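Local atomic coordinates of glutamine cyclotransferase (Zymomonas mobilis, PDB entry 3NOL), a protein that catalyses, as a glutaminyl cyclase, the cyclisation of N-terminal glutamine to pyroglutamate with release of ammonia, on a beta-propeller scaffold. Residues R64-R68 with Q79-K85; K96-V100 with V111-L117; V120-N124 with P153-T157; P146-F150 with R160-V164; N192-R196 with G206-N211. All coordinates share one frame; numbering follows the deposited sequence.

Contact 1. Residues R64-R68 with Q79-K85; sequences RSSIR and QQIELGK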
# COMPACT_ATOMS: atom_id res chain seq x y z
N ARG A 64 3.91 -14.91 -10.93
CA ARG A 64 2.53 -15.16 -10.51
C ARG A 64 2.23 -14.26 -9.33
O ARG A 64 3.14 -13.61 -8.80
CB ARG A 64 2.30 -16.65 -10.16
CG ARG A 64 2.25 -17.58 -11.39
CD ARG A 64 0.99 -17.36 -12.24
NE ARG A 64 -0.23 -17.84 -11.60
CZ ARG A 64 -0.65 -19.11 -11.58
NH1 ARG A 64 -1.77 -19.42 -10.95
NH2 ARG A 64 0.07 -20.07 -12.18
N SER A 65 0.97 -14.19 -8.93
CA SER A 65 0.57 -13.24 -7.88
C SER A 65 -0.21 -13.94 -6.75
O SER A 65 -1.03 -14.84 -7.00
CB SER A 65 -0.21 -12.09 -8.53
OG SER A 65 -1.15 -11.50 -7.66
N SER A 66 0.06 -13.52 -5.52
CA SER A 66 -0.56 -14.13 -4.34
C SER A 66 -1.05 -13.07 -3.34
O SER A 66 -0.51 -11.96 -3.29
CB SER A 66 0.43 -15.07 -3.66
OG SER A 66 0.61 -16.28 -4.39
N ILE A 67 -2.03 -13.46 -2.52
CA ILE A 67 -2.45 -12.66 -1.37
C ILE A 67 -2.09 -13.51 -0.15
O ILE A 67 -2.43 -14.69 -0.10
CB ILE A 67 -4.00 -12.36 -1.38
CG1 ILE A 67 -4.44 -11.60 -2.66
CG2 ILE A 67 -4.41 -11.63 -0.09
CD1 ILE A 67 -3.59 -10.47 -3.08
N ARG A 68 -1.36 -12.93 0.80
CA ARG A 68 -0.94 -13.68 1.98
C ARG A 68 -1.24 -12.97 3.29
O ARG A 68 -1.17 -11.74 3.36
CB ARG A 68 0.55 -14.03 1.93
CG ARG A 68 1.46 -12.84 1.68
CD ARG A 68 2.97 -13.14 1.82
NE ARG A 68 3.37 -14.34 1.09
CZ ARG A 68 4.61 -14.61 0.66
NH1 ARG A 68 5.64 -13.76 0.86
NH2 ARG A 68 4.81 -15.77 0.04
N GLN A 79 -1.41 -18.06 5.69
CA GLN A 79 -2.52 -18.33 4.76
C GLN A 79 -2.18 -17.66 3.45
O GLN A 79 -1.67 -16.55 3.45
CB GLN A 79 -3.78 -17.70 5.36
CG GLN A 79 -5.04 -17.84 4.56
CD GLN A 79 -6.16 -17.08 5.25
OE1 GLN A 79 -5.93 -16.00 5.79
NE2 GLN A 79 -7.36 -17.65 5.25
N GLN A 80 -2.42 -18.33 2.32
CA GLN A 80 -2.10 -17.70 1.04
C GLN A 80 -3.01 -18.23 -0.04
O GLN A 80 -3.32 -19.43 -0.03
CB GLN A 80 -0.64 -18.00 0.68
CG GLN A 80 -0.11 -17.24 -0.54
CD GLN A 80 1.40 -17.40 -0.68
OE1 GLN A 80 2.14 -17.21 0.31
NE2 GLN A 80 1.87 -17.73 -1.90
N ILE A 81 -3.42 -17.35 -0.96
CA ILE A 81 -4.05 -17.77 -2.23
C ILE A 81 -3.19 -17.29 -3.39
O ILE A 81 -2.53 -16.25 -3.28
CB ILE A 81 -5.54 -17.30 -2.36
CG1 ILE A 81 -5.68 -15.76 -2.31
CG2 ILE A 81 -6.42 -18.02 -1.31
CD1 ILE A 81 -7.07 -15.21 -2.70
N GLU A 82 -3.17 -18.08 -4.46
CA GLU A 82 -2.47 -17.72 -5.66
C GLU A 82 -3.53 -17.42 -6.72
O GLU A 82 -4.39 -18.26 -7.02
CB GLU A 82 -1.58 -18.89 -6.10
CG GLU A 82 -0.79 -18.58 -7.35
CD GLU A 82 0.20 -19.66 -7.77
OE1 GLU A 82 0.32 -20.71 -7.07
OE2 GLU A 82 0.85 -19.46 -8.82
N LEU A 83 -3.46 -16.22 -7.30
CA LEU A 83 -4.43 -15.83 -8.31
C LEU A 83 -4.22 -16.61 -9.60
O LEU A 83 -3.11 -17.04 -9.89
CB LEU A 83 -4.33 -14.32 -8.60
CG LEU A 83 -4.63 -13.38 -7.42
CD1 LEU A 83 -4.94 -12.00 -7.98
CD2 LEU A 83 -5.76 -13.87 -6.54
N GLY A 84 -5.30 -16.79 -10.35
CA GLY A 84 -5.20 -17.43 -11.68
C GLY A 84 -4.14 -16.78 -12.56
O GLY A 84 -3.86 -15.58 -12.46
N LYS A 85 -3.53 -17.58 -13.42
CA LYS A 85 -2.45 -17.10 -14.29
C LYS A 85 -2.86 -15.91 -15.19
O LYS A 85 -2.00 -15.15 -15.62
CB LYS A 85 -1.91 -18.26 -15.12
CG LYS A 85 -2.99 -19.07 -15.79
CD LYS A 85 -2.42 -20.22 -16.62
CE LYS A 85 -3.49 -20.71 -17.59
NZ LYS A 85 -3.03 -21.89 -18.38
O HOH W 1 -1.20 -15.08 -10.78
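The carbonyl oxygen of L83 is gripped by R64: NH1 donates to L83 O over 2.9 Å in a nearly straight bond lying in the guanidinium plane, and NE adds a weak one. A water that accepts from R64 NE and S65 N lies 2.9 Å from L83 O and can donate to it. The arginine reaches it by folding, with CG beside the backbone N (chi1 -73°) and further bends at chi2 and chi3. One face of the guanidinium is thereby turned to E82, whose OE2 sits 3.2 Å from R64 CZ, above the centre of the group; this salt bridge works through charge alone, since no N-H points at the oxygen. K85 lies over the opposite face. A leucine in place of R64 would probably leave the E82 carboxylate without this opposite charge, L83 O without its guanidinium donors, and the bridging water without the NE that helps hold it.

Farther along, R68 and Q80 run side by side. NE and NH2 of R68 hold Q80 OE1 side-on from one face of the amide, NH2 to OE1 being 3.0 Å, while R68 NH1 forms a salt bridge with D40. On the other side of this antiparallel hairpin, I67 CB meets I81 CG1 at 3.9 Å, and both isoleucines touch W112. The propeller blade's outer hairpin is thus two-faced: long polar chains pair on the side of R68 and Q80, and branched apolar ones pack toward the neighbouring blade.

Contact 2. Residues K96-V100 with V111-L117; sequences KDKIV and VWNIRNL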
# COMPACT_ATOMS: atom_id res chain seq x y z
N LYS A 96 -14.75 -3.90 5.93
CA LYS A 96 -15.55 -4.72 6.85
C LYS A 96 -14.87 -6.09 6.99
O LYS A 96 -13.68 -6.15 7.33
CB LYS A 96 -17.02 -4.81 6.38
CG LYS A 96 -17.73 -3.42 6.42
CD LYS A 96 -19.14 -3.47 5.86
CE LYS A 96 -19.81 -2.11 6.01
NZ LYS A 96 -21.20 -2.12 5.45
N ASP A 97 -15.58 -7.18 6.70
CA ASP A 97 -15.00 -8.52 6.85
C ASP A 97 -14.56 -9.09 5.49
O ASP A 97 -14.51 -10.31 5.28
CB ASP A 97 -15.96 -9.46 7.60
CG ASP A 97 -17.33 -9.56 6.96
OD1 ASP A 97 -17.62 -8.75 6.05
OD2 ASP A 97 -18.13 -10.44 7.37
N LYS A 98 -14.22 -8.18 4.58
CA LYS A 98 -13.77 -8.53 3.24
C LYS A 98 -12.37 -7.99 2.97
O LYS A 98 -11.90 -7.08 3.66
CB LYS A 98 -14.72 -7.95 2.19
CG LYS A 98 -16.19 -8.23 2.45
CD LYS A 98 -16.53 -9.67 2.09
CE LYS A 98 -18.04 -9.91 2.07
NZ LYS A 98 -18.51 -10.68 3.24
N ILE A 99 -11.73 -8.54 1.94
CA ILE A 99 -10.55 -7.90 1.35
C ILE A 99 -10.92 -7.61 -0.10
O ILE A 99 -11.58 -8.45 -0.77
CB ILE A 99 -9.29 -8.80 1.44
CG1 ILE A 99 -8.94 -9.04 2.92
CG2 ILE A 99 -8.10 -8.17 0.64
CD1 ILE A 99 -7.72 -9.93 3.12
N VAL A 100 -10.55 -6.42 -0.56
CA VAL A 100 -10.79 -6.00 -1.93
C VAL A 100 -9.42 -5.83 -2.60
O VAL A 100 -8.46 -5.34 -1.97
CB VAL A 100 -11.56 -4.66 -1.99
CG1 VAL A 100 -11.83 -4.26 -3.43
CG2 VAL A 100 -12.87 -4.73 -1.15
N VAL A 111 -13.21 -9.34 -4.72
CA VAL A 111 -13.52 -9.25 -3.32
C VAL A 111 -13.46 -10.65 -2.75
O VAL A 111 -14.04 -11.58 -3.32
CB VAL A 111 -14.95 -8.67 -3.05
CG1 VAL A 111 -15.18 -8.56 -1.54
CG2 VAL A 111 -15.15 -7.30 -3.76
N TRP A 112 -12.70 -10.80 -1.65
CA TRP A 112 -12.60 -12.08 -0.93
C TRP A 112 -13.12 -11.96 0.50
O TRP A 112 -12.98 -10.89 1.16
CB TRP A 112 -11.14 -12.58 -0.91
CG TRP A 112 -10.43 -12.68 -2.27
CD1 TRP A 112 -10.42 -13.77 -3.12
CD2 TRP A 112 -9.56 -11.70 -2.86
NE1 TRP A 112 -9.63 -13.50 -4.22
CE2 TRP A 112 -9.10 -12.24 -4.10
CE3 TRP A 112 -9.15 -10.41 -2.49
CZ2 TRP A 112 -8.24 -11.53 -4.96
CZ3 TRP A 112 -8.29 -9.71 -3.34
CH2 TRP A 112 -7.83 -10.28 -4.56
N ASN A 113 -13.72 -13.04 1.00
CA ASN A 113 -14.01 -13.13 2.43
C ASN A 113 -12.69 -13.22 3.19
O ASN A 113 -11.81 -13.99 2.82
CB ASN A 113 -14.87 -14.35 2.75
CG ASN A 113 -16.32 -14.21 2.29
OD1 ASN A 113 -17.04 -15.20 2.18
ND2 ASN A 113 -16.75 -12.99 2.01
N ILE A 114 -12.55 -12.45 4.27
CA ILE A 114 -11.27 -12.44 4.98
C ILE A 114 -10.93 -13.78 5.68
O ILE A 114 -9.75 -14.14 5.76
CB ILE A 114 -11.10 -11.21 5.93
CG1 ILE A 114 -9.61 -11.00 6.24
CG2 ILE A 114 -11.94 -11.37 7.18
CD1 ILE A 114 -9.20 -9.56 6.54
N ARG A 115 -11.95 -14.52 6.15
CA ARG A 115 -11.69 -15.75 6.93
C ARG A 115 -10.84 -16.78 6.17
O ARG A 115 -9.82 -17.24 6.70
CB ARG A 115 -12.99 -16.41 7.45
CG ARG A 115 -12.68 -17.63 8.34
CD ARG A 115 -13.88 -18.44 8.81
NE ARG A 115 -13.42 -19.49 9.73
CZ ARG A 115 -14.09 -20.61 10.02
NH1 ARG A 115 -13.58 -21.50 10.87
NH2 ARG A 115 -15.28 -20.85 9.44
N ASN A 116 -11.26 -17.15 4.95
CA ASN A 116 -10.57 -18.15 4.14
C ASN A 116 -10.13 -17.65 2.75
O ASN A 116 -9.68 -18.43 1.91
CB ASN A 116 -11.40 -19.43 4.01
CG ASN A 116 -11.46 -20.23 5.33
OD1 ASN A 116 -10.42 -20.58 5.91
ND2 ASN A 116 -12.67 -20.51 5.80
N LEU A 117 -10.23 -16.33 2.54
CA LEU A 117 -9.82 -15.71 1.27
C LEU A 117 -10.54 -16.31 0.05
O LEU A 117 -9.99 -16.34 -1.06
CB LEU A 117 -8.29 -15.70 1.09
CG LEU A 117 -7.47 -15.13 2.26
CD1 LEU A 117 -5.96 -15.36 2.03
CD2 LEU A 117 -7.76 -13.64 2.51
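I99 is the packed centre of this hairpin: its longer branch packs on I114 and L117, its CG2 methyl on W112. CG1 meets I114 CD1 at 3.7 Å, the two isoleucines crossing at about a right angle; CD1 of I99 also touches I114 and reaches L117 CD2 at 3.8 Å; and CG2 lies against W112 CE3. With CG1 beside the backbone N (chi1 -62°), the longer arm is sent toward I114 and L117 while CG2 is left for the indole. The backbone is equally close here: I99 and W112 form an antiparallel hydrogen-bonded pair, W112 N to I99 O measuring 2.7 Å and I99 N to W112 O 2.8 Å. F49 adds to the apolar surroundings of I99, and W112 continues onto I81 and L83.

Toward the start of strand 98-103 the contact slackens. The bond from I114 N to D97 O is longer, 3.1 Å. K98 points away from the partner strand, although its CB still touches V111 CG1; its bent chain brings NZ to a salt bridge with D97 OD1 at 3.5 Å, within its own segment. Lysine suits this margin because its methylenes can lie along the sheet while the ammonium stays among polar groups. The close fit therefore comes from branched apolar side chains round I99, whereas at the exposed D97 end one backbone bond crosses, and the charges of D97 and K98 pair with each other within their own segment.

Contact 3. Residues V120-N124 with P153-T157; sequences VRSFN and PESLT. With GOL (glycerol), chain E.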
# COMPACT_ATOMS: atom_id res chain seq x y z
N VAL A 120 -15.61 -13.92 -3.62
CA VAL A 120 -17.08 -13.73 -3.62
C VAL A 120 -17.62 -12.78 -4.71
O VAL A 120 -18.81 -12.79 -5.02
CB VAL A 120 -17.60 -13.29 -2.22
CG1 VAL A 120 -17.38 -14.42 -1.19
CG2 VAL A 120 -16.98 -11.95 -1.77
N ARG A 121 -16.73 -12.00 -5.32
CA ARG A 121 -17.14 -11.02 -6.32
C ARG A 121 -15.96 -10.62 -7.21
O ARG A 121 -14.80 -10.68 -6.78
CB ARG A 121 -17.70 -9.78 -5.61
CG ARG A 121 -18.29 -8.69 -6.48
CD ARG A 121 -18.82 -7.59 -5.58
NE ARG A 121 -19.42 -6.50 -6.36
CZ ARG A 121 -19.92 -5.39 -5.82
NH1 ARG A 121 -19.90 -5.20 -4.50
NH2 ARG A 121 -20.46 -4.46 -6.60
N SER A 122 -16.29 -10.28 -8.45
CA SER A 122 -15.39 -9.51 -9.31
C SER A 122 -16.11 -8.24 -9.75
O SER A 122 -17.34 -8.23 -9.92
CB SER A 122 -14.94 -10.31 -10.54
OG SER A 122 -13.92 -9.59 -11.23
N PHE A 123 -15.35 -7.17 -9.93
CA PHE A 123 -15.94 -5.90 -10.35
C PHE A 123 -15.02 -5.22 -11.36
O PHE A 123 -13.79 -5.40 -11.30
CB PHE A 123 -16.21 -4.99 -9.14
CG PHE A 123 -14.97 -4.52 -8.42
CD1 PHE A 123 -14.44 -3.24 -8.67
CD2 PHE A 123 -14.31 -5.36 -7.50
CE1 PHE A 123 -13.29 -2.79 -7.98
CE2 PHE A 123 -13.16 -4.92 -6.80
CZ PHE A 123 -12.66 -3.64 -7.05
N ASN A 124 -15.61 -4.47 -12.28
CA ASN A 124 -14.82 -3.72 -13.26
C ASN A 124 -14.52 -2.31 -12.76
O ASN A 124 -15.27 -1.74 -11.97
CB ASN A 124 -15.51 -3.65 -14.63
CG ASN A 124 -15.57 -4.99 -15.32
OD1 ASN A 124 -14.76 -5.90 -15.05
ND2 ASN A 124 -16.53 -5.14 -16.22
N PRO A 153 -18.31 1.74 -1.34
CA PRO A 153 -17.89 0.36 -1.03
C PRO A 153 -18.90 -0.72 -1.46
O PRO A 153 -18.54 -1.89 -1.57
CB PRO A 153 -17.74 0.36 0.50
CG PRO A 153 -17.90 1.82 0.92
CD PRO A 153 -18.63 2.52 -0.14
N GLU A 154 -20.14 -0.32 -1.71
CA GLU A 154 -21.13 -1.28 -2.20
C GLU A 154 -21.10 -1.42 -3.72
O GLU A 154 -20.95 -2.54 -4.23
CB GLU A 154 -22.52 -0.94 -1.66
CG GLU A 154 -22.60 -1.18 -0.11
CD GLU A 154 -22.29 -2.63 0.29
OE1 GLU A 154 -23.10 -3.53 -0.04
OE2 GLU A 154 -21.24 -2.89 0.94
N SER A 155 -21.19 -0.31 -4.43
CA SER A 155 -21.22 -0.36 -5.90
C SER A 155 -19.82 -0.55 -6.48
O SER A 155 -19.67 -1.01 -7.63
CB SER A 155 -21.83 0.92 -6.50
OG SER A 155 -21.03 2.07 -6.20
N LEU A 156 -18.81 -0.16 -5.69
CA LEU A 156 -17.39 -0.19 -6.06
C LEU A 156 -17.18 0.65 -7.32
O LEU A 156 -16.46 0.24 -8.23
CB LEU A 156 -16.88 -1.64 -6.24
CG LEU A 156 -16.87 -2.47 -4.94
CD1 LEU A 156 -16.70 -3.97 -5.26
CD2 LEU A 156 -15.78 -1.96 -3.94
N THR A 157 -17.85 1.80 -7.36
CA THR A 157 -17.70 2.75 -8.44
C THR A 157 -17.28 4.09 -7.83
O THR A 157 -17.63 4.35 -6.67
CB THR A 157 -19.01 2.90 -9.25
OG1 THR A 157 -20.06 3.37 -8.38
CG2 THR A 157 -19.40 1.55 -9.86
C1 GOL E . -17.69 -4.59 0.06
O1 GOL E . -18.66 -4.71 1.10
C2 GOL E . -18.23 -5.13 -1.27
O2 GOL E . -19.40 -4.41 -1.66
C3 GOL E . -18.56 -6.60 -1.13
O3 GOL E . -18.71 -7.09 -2.43
O HOH W 2 -15.20 0.74 -10.63
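R121 reaches across to E154 with its chain extended, CG opposite the backbone N (chi1 -175°), so that the guanidinium arrives end-on at a carbonyl. NH1 and NH2 both donate to E154 O, at 2.9 Å and 3.1 Å, and the oxygen lies in the guanidinium plane with both donors in the carbonyl plane. NH1 has a second acceptor in O3 of a glycerol, probably from the crystallisation liquor, over 3.0 Å in a nearly straight bond. The glycerol's other hydroxyls turn to the loop: O2 donates to P153 O at 2.7 Å, and O1 more loosely to E154 OE2.

Another pair of backbone acceptors is served by a water, which donates to N124 O and L156 O at 2.8 Å each. Within 153-157, S155 OG and T157 OG1 share a hydrogen bond, and D152 accepts from the backbone N of E154 and of S155.

The apolar filling is L156. Its CD1 stands over the centre of one face of the R121 guanidinium and makes a CH-pi contact with the F123 ring, 3.8 Å from the ring centroid; leucine suits the place because one terminal methyl can lie between guanidinium and ring.

V120 and R121 together face V111 in a classic beta bulge on the outermost strand of one sheet, against which the hairpin turn of the next sheet rests, an inter-blade contact of the beta-propeller fold.

Contact 4. Residues P146-F150 with R160-V164; sequences PVLRF and RTITV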
# COMPACT_ATOMS: atom_id res chain seq x y z
N PRO A 146 -1.72 11.19 -11.23
CA PRO A 146 -2.06 12.08 -10.09
C PRO A 146 -3.47 11.89 -9.51
O PRO A 146 -3.81 12.51 -8.49
CB PRO A 146 -1.95 13.50 -10.69
CG PRO A 146 -1.06 13.34 -11.87
CD PRO A 146 -1.50 11.99 -12.46
N VAL A 147 -4.28 11.07 -10.17
CA VAL A 147 -5.72 11.03 -9.85
C VAL A 147 -6.01 9.92 -8.84
O VAL A 147 -5.64 8.75 -9.07
CB VAL A 147 -6.56 10.82 -11.11
CG1 VAL A 147 -8.06 10.74 -10.73
CG2 VAL A 147 -6.33 11.94 -12.13
N LEU A 148 -6.66 10.29 -7.73
CA LEU A 148 -7.20 9.31 -6.77
C LEU A 148 -8.72 9.22 -6.89
O LEU A 148 -9.40 10.24 -7.09
CB LEU A 148 -6.84 9.70 -5.32
CG LEU A 148 -5.36 9.75 -4.91
CD1 LEU A 148 -5.22 10.23 -3.45
CD2 LEU A 148 -4.75 8.35 -5.09
N ARG A 149 -9.26 8.02 -6.74
CA ARG A 149 -10.70 7.79 -6.81
C ARG A 149 -11.20 7.22 -5.51
O ARG A 149 -10.59 6.27 -4.96
CB ARG A 149 -11.02 6.81 -7.94
CG ARG A 149 -10.88 7.42 -9.30
CD ARG A 149 -10.97 6.31 -10.35
NE ARG A 149 -9.66 5.75 -10.70
CZ ARG A 149 -9.48 4.67 -11.47
NH1 ARG A 149 -8.25 4.27 -11.76
NH2 ARG A 149 -10.53 4.00 -11.95
N PHE A 150 -12.29 7.80 -5.03
CA PHE A 150 -12.98 7.33 -3.83
C PHE A 150 -14.15 6.49 -4.30
O PHE A 150 -15.05 7.02 -4.97
CB PHE A 150 -13.51 8.51 -3.01
CG PHE A 150 -12.44 9.35 -2.38
CD1 PHE A 150 -12.22 9.31 -1.00
CD2 PHE A 150 -11.65 10.21 -3.16
CE1 PHE A 150 -11.23 10.11 -0.40
CE2 PHE A 150 -10.65 11.00 -2.58
CZ PHE A 150 -10.44 10.96 -1.20
N ARG A 160 -16.21 10.18 -5.88
CA ARG A 160 -15.38 11.40 -5.83
C ARG A 160 -14.04 11.12 -6.52
O ARG A 160 -13.49 10.02 -6.43
CB ARG A 160 -15.11 11.88 -4.41
CG ARG A 160 -15.43 13.37 -4.21
CD ARG A 160 -14.31 14.25 -3.61
NE ARG A 160 -13.75 13.74 -2.37
CZ ARG A 160 -12.80 14.32 -1.64
NH1 ARG A 160 -12.28 15.51 -1.97
NH2 ARG A 160 -12.38 13.72 -0.55
N THR A 161 -13.52 12.12 -7.20
CA THR A 161 -12.26 11.97 -7.92
C THR A 161 -11.48 13.24 -7.66
O THR A 161 -12.01 14.36 -7.84
CB THR A 161 -12.53 11.76 -9.44
OG1 THR A 161 -13.36 10.60 -9.63
CG2 THR A 161 -11.25 11.60 -10.22
N ILE A 162 -10.23 13.09 -7.22
CA ILE A 162 -9.38 14.25 -6.93
C ILE A 162 -8.03 14.12 -7.63
O ILE A 162 -7.59 13.01 -7.92
CB ILE A 162 -9.18 14.49 -5.40
CG1 ILE A 162 -8.34 13.37 -4.77
CG2 ILE A 162 -10.55 14.71 -4.72
CD1 ILE A 162 -8.00 13.57 -3.26
N THR A 163 -7.40 15.26 -7.90
CA THR A 163 -6.11 15.30 -8.55
C THR A 163 -5.09 15.76 -7.52
O THR A 163 -5.26 16.83 -6.89
CB THR A 163 -6.13 16.24 -9.79
OG1 THR A 163 -7.11 15.76 -10.73
CG2 THR A 163 -4.77 16.26 -10.49
N VAL A 164 -4.04 14.97 -7.36
CA VAL A 164 -3.04 15.24 -6.33
C VAL A 164 -1.98 16.20 -6.85
O VAL A 164 -1.48 16.04 -7.97
CB VAL A 164 -2.41 13.94 -5.75
CG1 VAL A 164 -1.34 14.28 -4.72
CG2 VAL A 164 -3.51 13.05 -5.13
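F150 and R160 stack: the guanidinium lies over one face of the ring, planes 28° apart, with R160 CZ 4.4 Å from the ring centroid, a cation-pi pair. Its closest atom is NH2, 3.4 Å from F150 CZ. Bends at chi2 and chi3 (chi3 -53°) fold the arginine back over the ring. At the ring's edge I162 CD1 comes within 3.8 Å of F150 CE2, so arginine and isoleucine frame the ring from two directions. An alanine at F150 is likely to open a gap beside I162 and leave the R160 guanidinium without its flat support.

The two strands form an antiparallel hairpin of one propeller blade, with F150 N bonded to R160 O at 2.9 Å and L148 paired to I162 in both directions. L148 CD1 packs on V164 CG2, both residues also touching L174. Farther out, P199 O accepts from R160 NH2, which probably helps hold the stacked group in place; arginine suits the position because its flat cation can stack and still donate. R149 turns its guanidinium to D143 and to the carbonyl of D126.

Contact 5. Residues N192-R196 with G206-N211; sequences NKIVR and GIIDLN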
# COMPACT_ATOMS: atom_id res chain seq x y z
N ASN A 192 12.10 7.26 -2.95
CA ASN A 192 12.15 6.82 -1.56
C ASN A 192 11.33 7.71 -0.65
O ASN A 192 11.62 7.86 0.55
CB ASN A 192 13.61 6.76 -1.10
CG ASN A 192 14.34 5.65 -1.78
OD1 ASN A 192 13.91 4.51 -1.76
ND2 ASN A 192 15.44 5.99 -2.44
N LYS A 193 10.29 8.31 -1.22
CA LYS A 193 9.49 9.27 -0.47
C LYS A 193 8.05 8.84 -0.39
O LYS A 193 7.54 8.21 -1.29
CB LYS A 193 9.61 10.66 -1.06
CG LYS A 193 10.95 11.25 -0.68
CD LYS A 193 11.32 12.34 -1.58
CE LYS A 193 12.75 12.75 -1.32
NZ LYS A 193 13.06 13.79 -2.32
N ILE A 194 7.41 9.22 0.71
CA ILE A 194 6.00 8.98 0.89
C ILE A 194 5.34 10.32 1.10
O ILE A 194 5.79 11.10 1.95
CB ILE A 194 5.74 8.04 2.11
CG1 ILE A 194 6.28 6.63 1.81
CG2 ILE A 194 4.25 8.06 2.50
CD1 ILE A 194 6.36 5.75 3.04
N VAL A 195 4.34 10.62 0.30
CA VAL A 195 3.63 11.90 0.46
C VAL A 195 2.41 11.74 1.35
O VAL A 195 1.75 10.70 1.35
CB VAL A 195 3.25 12.57 -0.88
CG1 VAL A 195 4.53 12.99 -1.65
CG2 VAL A 195 2.34 11.68 -1.71
N ARG A 196 2.15 12.79 2.11
CA ARG A 196 0.98 12.88 2.97
C ARG A 196 0.02 13.83 2.26
O ARG A 196 0.37 14.98 1.99
CB ARG A 196 1.39 13.43 4.35
CG ARG A 196 2.49 12.61 5.03
CD ARG A 196 3.04 13.28 6.29
NE ARG A 196 2.04 13.25 7.35
CZ ARG A 196 2.32 13.30 8.65
NH1 ARG A 196 1.33 13.24 9.53
NH2 ARG A 196 3.59 13.35 9.08
N GLY A 206 2.81 17.11 3.38
CA GLY A 206 4.06 16.67 3.99
C GLY A 206 4.71 15.59 3.17
O GLY A 206 4.04 14.88 2.38
N ILE A 207 6.02 15.46 3.35
CA ILE A 207 6.79 14.49 2.62
C ILE A 207 7.67 13.75 3.60
O ILE A 207 8.48 14.36 4.33
CB ILE A 207 7.66 15.13 1.49
CG1 ILE A 207 6.78 15.89 0.48
CG2 ILE A 207 8.49 14.03 0.79
CD1 ILE A 207 7.52 17.01 -0.30
N ILE A 208 7.51 12.43 3.61
CA ILE A 208 8.36 11.54 4.40
C ILE A 208 9.53 11.07 3.55
O ILE A 208 9.35 10.44 2.51
CB ILE A 208 7.55 10.34 4.91
CG1 ILE A 208 6.40 10.84 5.81
CG2 ILE A 208 8.47 9.32 5.61
CD1 ILE A 208 5.20 9.87 5.85
N ASP A 209 10.74 11.38 4.01
CA ASP A 209 11.95 11.06 3.25
C ASP A 209 12.59 9.79 3.83
O ASP A 209 13.19 9.82 4.91
CB ASP A 209 12.94 12.25 3.34
CG ASP A 209 14.19 12.05 2.50
OD1 ASP A 209 14.36 10.98 1.87
OD2 ASP A 209 15.04 12.99 2.47
N LEU A 210 12.44 8.67 3.11
CA LEU A 210 13.07 7.40 3.51
C LEU A 210 14.40 7.08 2.80
O LEU A 210 14.87 5.96 2.87
CB LEU A 210 12.09 6.22 3.35
CG LEU A 210 10.79 6.36 4.18
CD1 LEU A 210 9.91 5.11 4.05
CD2 LEU A 210 11.07 6.69 5.65
N ASN A 211 14.99 8.06 2.11
CA ASN A 211 16.30 7.84 1.50
C ASN A 211 17.29 7.40 2.56
O ASN A 211 17.31 7.95 3.67
CB ASN A 211 16.77 9.07 0.74
CG ASN A 211 16.14 9.17 -0.63
OD1 ASN A 211 16.48 8.40 -1.53
ND2 ASN A 211 15.21 10.10 -0.80
O HOH W 3 13.84 9.58 -3.46
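N192 and N211 meet with their amide planes nearly perpendicular, 88° apart: N192 ND2 donates to N211 OD1 over 2.8 Å, coming from above the carbonyl plane. The receiving amide is itself fixed. D209 OD1, carried toward N211 by a CG anti to the backbone N (chi1 -176°), accepts from N211 N at 3.0 Å and from N211 ND2 at 2.9 Å, from opposite faces of its carboxylate; the first bond makes an Asx turn at the strand end. A water joins N192 N to N211 ND2, and D209 OD2 is taken by R257. Asparagine suits position N211, whose short amide accepts at OD1 and donates at ND2, while N192 supplies the donor.

Beyond this polar end the hairpin is regular. I194 and I208 are a hydrogen-bonded pair, I208 N to I194 O being 2.7 Å, and I194 CG2 packs on I208 CD1. I194 CD1 also meets L210 CD1 at 3.7 Å. Beside R196, G206 leaves room for the arginine's methylenes where a CB would be tight against CD.

R196 NE makes a salt bridge with E183, and the guanidinium a cation-pi contact with Y29. Strands 183-188 and 28-38 lie to the two sides of the hairpin in its sheet, while strand 227-233 packs on I194 and L210 and strand 248-256 on R196, I208 and L210.

Contacts 1 and 2 meet across neighbouring blades: Q79 NE2 probably bonds to R115 O at 2.9 Å, and I81 CD1 packs 3.4 Å from W112 NE1. Contacts 2 and 3 share one sheet, joined by V111 O to V120 N. Contacts 3 and 4 alternate along the chain, so the turn 153-157 belongs to the hairpin of contact 4. Contact 5 lies across the chain's centre from contacts 1, 2 and 3, about 19 Å from contact 4 between centres. The calcium, bound at F48, E176, L177, E178 and I230, lies at similar distances from contacts 1, 2, 4 and 5: the side chains of I67, I99, L148 and I194 are about 12, 11, 12 and 10 Å from it.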